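Local coordinates for protein chaperone SycD (PDB 2VGX) that serves as a type III secretion chaperone of the tetratricopeptide-repeat class for translocator proteins and probably modulates yop operon expression, at residues S18-A28 / L47-F57. Sequence-based numbering, arbitrary orientation.
Sequences SDTLEQLYSLA and LCVLDHYDSRF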
loop_
_atom_site.group_PDB
_atom_site.type_symbol
_atom_site.label_atom_id
_atom_site.label_comp_id
_atom_site.label_asym_id
_atom_site.label_seq_id
_atom_site.Cartn_x
_atom_site.Cartn_y
_atom_site.Cartn_z
ATOM N N SER B 18 5.315 -6.268 -7.314
ATOM C CA SER B 18 6.332 -5.436 -6.659
ATOM C C SER B 18 6.410 -4.042 -7.299
ATOM O O SER B 18 6.626 -3.050 -6.606
ATOM C CB SER B 18 7.705 -6.120 -6.708
ATOM O OG SER B 18 7.651 -7.308 -5.933
ATOM N N ASP B 19 6.210 -3.966 -8.615
ATOM C CA ASP B 19 6.180 -2.653 -9.314
ATOM C C ASP B 19 5.114 -1.705 -8.761
ATOM O O ASP B 19 5.379 -0.503 -8.604
ATOM C CB ASP B 19 5.987 -2.820 -10.820
ATOM C CG ASP B 19 7.203 -3.420 -11.510
ATOM O OD1 ASP B 19 8.347 -3.271 -10.997
ATOM O OD2 ASP B 19 7.014 -4.040 -12.574
ATOM N N THR B 20 3.923 -2.243 -8.463
ATOM C CA THR B 20 2.845 -1.468 -7.862
ATOM C C THR B 20 3.313 -0.795 -6.565
ATOM O O THR B 20 2.856 0.309 -6.247
ATOM C CB THR B 20 1.629 -2.372 -7.509
ATOM O OG1 THR B 20 1.325 -3.258 -8.612
ATOM C CG2 THR B 20 0.400 -1.537 -7.106
ATOM N N LEU B 21 4.225 -1.451 -5.833
ATOM C CA LEU B 21 4.566 -1.040 -4.454
ATOM C C LEU B 21 5.874 -0.233 -4.357
ATOM O O LEU B 21 6.222 0.285 -3.282
ATOM C CB LEU B 21 4.623 -2.290 -3.530
ATOM C CG LEU B 21 3.381 -3.209 -3.555
ATOM C CD1 LEU B 21 3.636 -4.430 -2.705
ATOM C CD2 LEU B 21 2.100 -2.483 -3.073
ATOM N N GLU B 22 6.575 -0.107 -5.480
ATOM C CA GLU B 22 7.928 0.487 -5.468
ATOM C C GLU B 22 7.977 1.962 -4.972
ATOM O O GLU B 22 8.864 2.348 -4.168
ATOM C CB GLU B 22 8.617 0.309 -6.822
ATOM C CG GLU B 22 10.149 0.706 -6.837
ATOM C CD GLU B 22 10.983 0.065 -5.716
ATOM O OE1 GLU B 22 10.718 -1.122 -5.341
ATOM O OE2 GLU B 22 11.916 0.775 -5.214
ATOM N N GLN B 23 7.003 2.772 -5.377
ATOM C CA GLN B 23 7.034 4.167 -4.929
ATOM C C GLN B 23 6.651 4.314 -3.492
ATOM O O GLN B 23 7.229 5.134 -2.769
ATOM C CB GLN B 23 6.249 5.105 -5.855
ATOM C CG GLN B 23 6.950 5.203 -7.254
ATOM C CD GLN B 23 8.496 5.448 -7.159
ATOM O OE1 GLN B 23 9.311 4.659 -7.682
ATOM N NE2 GLN B 23 8.888 6.541 -6.484
ATOM N N LEU B 24 5.673 3.517 -3.046
ATOM C CA LEU B 24 5.409 3.465 -1.623
ATOM C C LEU B 24 6.643 2.967 -0.858
ATOM O O LEU B 24 6.918 3.430 0.225
ATOM C CB LEU B 24 4.220 2.547 -1.323
ATOM C CG LEU B 24 2.828 3.065 -1.681
ATOM C CD1 LEU B 24 1.772 2.025 -1.248
ATOM C CD2 LEU B 24 2.562 4.419 -1.014
ATOM N N TYR B 25 7.365 1.996 -1.401
ATOM C CA TYR B 25 8.584 1.538 -0.726
ATOM C C TYR B 25 9.657 2.661 -0.631
ATOM O O TYR B 25 10.279 2.857 0.417
ATOM C CB TYR B 25 9.153 0.304 -1.414
ATOM C CG TYR B 25 10.496 -0.129 -0.848
ATOM C CD1 TYR B 25 10.595 -0.641 0.458
ATOM C CD2 TYR B 25 11.667 -0.015 -1.607
ATOM C CE1 TYR B 25 11.825 -1.044 0.993
ATOM C CE2 TYR B 25 12.912 -0.432 -1.097
ATOM C CZ TYR B 25 12.976 -0.937 0.217
ATOM O OH TYR B 25 14.185 -1.349 0.755
ATOM N N SER B 26 9.864 3.396 -1.718
ATOM C CA SER B 26 10.814 4.537 -1.703
ATOM C C SER B 26 10.416 5.599 -0.685
ATOM O O SER B 26 11.251 6.136 0.019
ATOM C CB SER B 26 10.940 5.184 -3.094
ATOM O OG SER B 26 11.254 4.170 -4.017
ATOM N N LEU B 27 9.130 5.884 -0.593
ATOM C CA LEU B 27 8.621 6.797 0.407
ATOM C C LEU B 27 8.955 6.392 1.832
ATOM O O LEU B 27 9.490 7.206 2.600
ATOM C CB LEU B 27 7.089 6.972 0.223
ATOM C CG LEU B 27 6.335 7.799 1.259
ATOM C CD1 LEU B 27 6.887 9.217 1.429
ATOM C CD2 LEU B 27 4.846 7.859 0.883
ATOM N N ALA B 28 8.632 5.145 2.202
ATOM C CA ALA B 28 8.870 4.629 3.540
ATOM C C ALA B 28 10.384 4.683 3.833
ATOM O O ALA B 28 10.829 5.048 4.940
ATOM C CB ALA B 28 8.352 3.153 3.609
ATOM N N LEU B 47 2.912 -2.204 3.627
ATOM C CA LEU B 47 3.667 -2.920 2.593
ATOM C C LEU B 47 3.786 -4.413 2.955
ATOM O O LEU B 47 3.627 -5.278 2.087
ATOM C CB LEU B 47 5.056 -2.290 2.388
ATOM C CG LEU B 47 5.094 -0.924 1.653
ATOM C CD1 LEU B 47 6.488 -0.277 1.718
ATOM C CD2 LEU B 47 4.644 -1.125 0.202
ATOM N N CYS B 48 4.045 -4.693 4.236
ATOM C CA CYS B 48 4.177 -6.080 4.722
ATOM C C CYS B 48 2.869 -6.842 4.520
ATOM O O CYS B 48 2.890 -8.039 4.222
ATOM C CB CYS B 48 4.550 -6.109 6.187
ATOM S SG CYS B 48 6.288 -5.660 6.510
ATOM N N VAL B 49 1.748 -6.154 4.684
ATOM C CA VAL B 49 0.423 -6.752 4.429
ATOM C C VAL B 49 0.152 -7.039 2.957
ATOM O O VAL B 49 -0.428 -8.114 2.600
ATOM C CB VAL B 49 -0.678 -5.893 5.075
ATOM C CG1 VAL B 49 -2.085 -6.398 4.723
ATOM C CG2 VAL B 49 -0.475 -5.896 6.607
ATOM N N LEU B 50 0.567 -6.087 2.111
ATOM C CA LEU B 50 0.378 -6.188 0.663
ATOM C C LEU B 50 1.257 -7.238 0.017
ATOM O O LEU B 50 0.821 -7.892 -0.929
ATOM C CB LEU B 50 0.523 -4.816 -0.013
ATOM C CG LEU B 50 -0.564 -3.775 0.333
ATOM C CD1 LEU B 50 -0.050 -2.298 0.232
ATOM C CD2 LEU B 50 -1.859 -4.001 -0.478
ATOM N N ASP B 51 2.491 -7.381 0.506
ATOM C CA ASP B 51 3.331 -8.506 0.112
ATOM C C ASP B 51 4.066 -9.049 1.316
ATOM O O ASP B 51 5.138 -8.541 1.665
ATOM C CB ASP B 51 4.349 -8.137 -0.985
ATOM C CG ASP B 51 5.026 -9.378 -1.606
ATOM O OD1 ASP B 51 4.860 -10.524 -1.080
ATOM O OD2 ASP B 51 5.752 -9.196 -2.603
ATOM N N HIS B 52 3.521 -10.108 1.917
ATOM C CA HIS B 52 4.142 -10.642 3.112
ATOM C C HIS B 52 5.251 -11.651 2.870
ATOM O O HIS B 52 5.704 -12.312 3.797
ATOM C CB HIS B 52 3.137 -11.132 4.172
ATOM C CG HIS B 52 2.441 -12.403 3.824
ATOM N ND1 HIS B 52 2.878 -13.639 4.256
ATOM C CD2 HIS B 52 1.323 -12.634 3.098
ATOM C CE1 HIS B 52 2.053 -14.572 3.811
ATOM N NE2 HIS B 52 1.107 -13.991 3.100
ATOM N N TYR B 53 5.690 -11.736 1.624
ATOM C CA TYR B 53 6.866 -12.510 1.271
ATOM C C TYR B 53 8.091 -11.661 0.867
ATOM O O TYR B 53 9.148 -12.215 0.521
ATOM C CB TYR B 53 6.526 -13.525 0.160
ATOM C CG TYR B 53 5.406 -14.464 0.572
ATOM C CD1 TYR B 53 5.584 -15.331 1.631
ATOM C CD2 TYR B 53 4.174 -14.482 -0.114
ATOM C CE1 TYR B 53 4.560 -16.197 2.040
ATOM C CE2 TYR B 53 3.142 -15.361 0.275
ATOM C CZ TYR B 53 3.350 -16.205 1.347
ATOM O OH TYR B 53 2.353 -17.054 1.770
ATOM N N ASP B 54 7.966 -10.341 0.919
ATOM C CA ASP B 54 9.062 -9.453 0.505
ATOM C C ASP B 54 9.902 -9.059 1.730
ATOM O O ASP B 54 9.478 -8.217 2.521
ATOM C CB ASP B 54 8.506 -8.185 -0.187
ATOM C CG ASP B 54 9.581 -7.430 -0.993
ATOM O OD1 ASP B 54 10.745 -7.323 -0.530
ATOM O OD2 ASP B 54 9.250 -6.915 -2.089
ATOM N N SER B 55 11.108 -9.648 1.852
ATOM C CA SER B 55 11.971 -9.422 3.027
ATOM C C SER B 55 12.330 -7.933 3.240
ATOM O O SER B 55 12.560 -7.512 4.384
ATOM C CB SER B 55 13.265 -10.255 2.897
ATOM O OG SER B 55 14.051 -9.807 1.789
ATOM N N ARG B 56 12.399 -7.143 2.156
ATOM C CA ARG B 56 12.715 -5.708 2.230
ATOM C C ARG B 56 11.773 -4.955 3.158
ATOM O O ARG B 56 12.192 -4.064 3.899
ATOM C CB ARG B 56 12.642 -5.029 0.848
ATOM C CG ARG B 56 13.646 -5.546 -0.191
ATOM C CD ARG B 56 13.409 -4.792 -1.508
ATOM N NE ARG B 56 12.049 -4.995 -2.024
ATOM C CZ ARG B 56 11.451 -4.181 -2.902
ATOM N NH1 ARG B 56 12.097 -3.092 -3.375
ATOM N NH2 ARG B 56 10.204 -4.445 -3.316
ATOM N N PHE B 57 10.501 -5.336 3.119
ATOM C CA PHE B 57 9.459 -4.691 3.947
ATOM C C PHE B 57 9.581 -5.017 5.421
ATOM O O PHE B 57 9.286 -4.137 6.262
ATOM C CB PHE B 57 8.054 -5.036 3.415
ATOM C CG PHE B 57 7.856 -4.699 1.940
ATOM C CD1 PHE B 57 8.663 -3.741 1.300
ATOM C CD2 PHE B 57 6.853 -5.343 1.200
ATOM C CE1 PHE B 57 8.478 -3.441 -0.052
ATOM C CE2 PHE B 57 6.640 -5.049 -0.154
ATOM C CZ PHE B 57 7.451 -4.088 -0.790
HETATM O O HOH W 1 7.034 -6.848 -3.350
HETATM O O HOH W 2 8.525 -2.732 -4.675
HETATM O O HOH W 3 14.418 -2.597 3.228
#
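Leu47 reaches into helix 18-33 as a knob among Leu21, Leu24, Tyr25 and Ala28, in the antiparallel helix packing characteristic of a tetratricopeptide repeat. Its two methyls divide the work: CD2 lies 3.9 Å from CB of Leu21 and also touches Leu24, while CD1 meets the backbone at Tyr25 CA. Leu21 fills the next level, its CD2 against CD1 of Leu50 and its CD1 4.0 Å from CE2 of Phe57.

Where the chain turns into helix 55-67, Arg56 lies over one face of the Tyr25 ring in a cation-pi contact, with CZ 4.5 Å from the ring centroid. Tyr25, its CG anti to the backbone N (chi1 174°), also brings CD1 to within 3.5 Å of Phe57 CE1, the ring planes inclined at 49°. At the guanidinium edge, Arg56 NH1 makes a nearly straight salt-bridge bond of 3.1 Å to the syn lone pair of Glu22 OE1, carboxylate and guanidinium almost coplanar.

Behind this first shell, Asp54 fixes the arginine: its carboxylate is gripped side-on, OD1 by Arg56 NE and OD2 by NH2, while OD1 also caps helix 55-67 by accepting from Arg56 N. One water links Ser18 O, Glu22 OE1 and Arg56 NH2. A second accepts from Ser18 OG and donates to both Asp51 OD2 and Asp54 OD2.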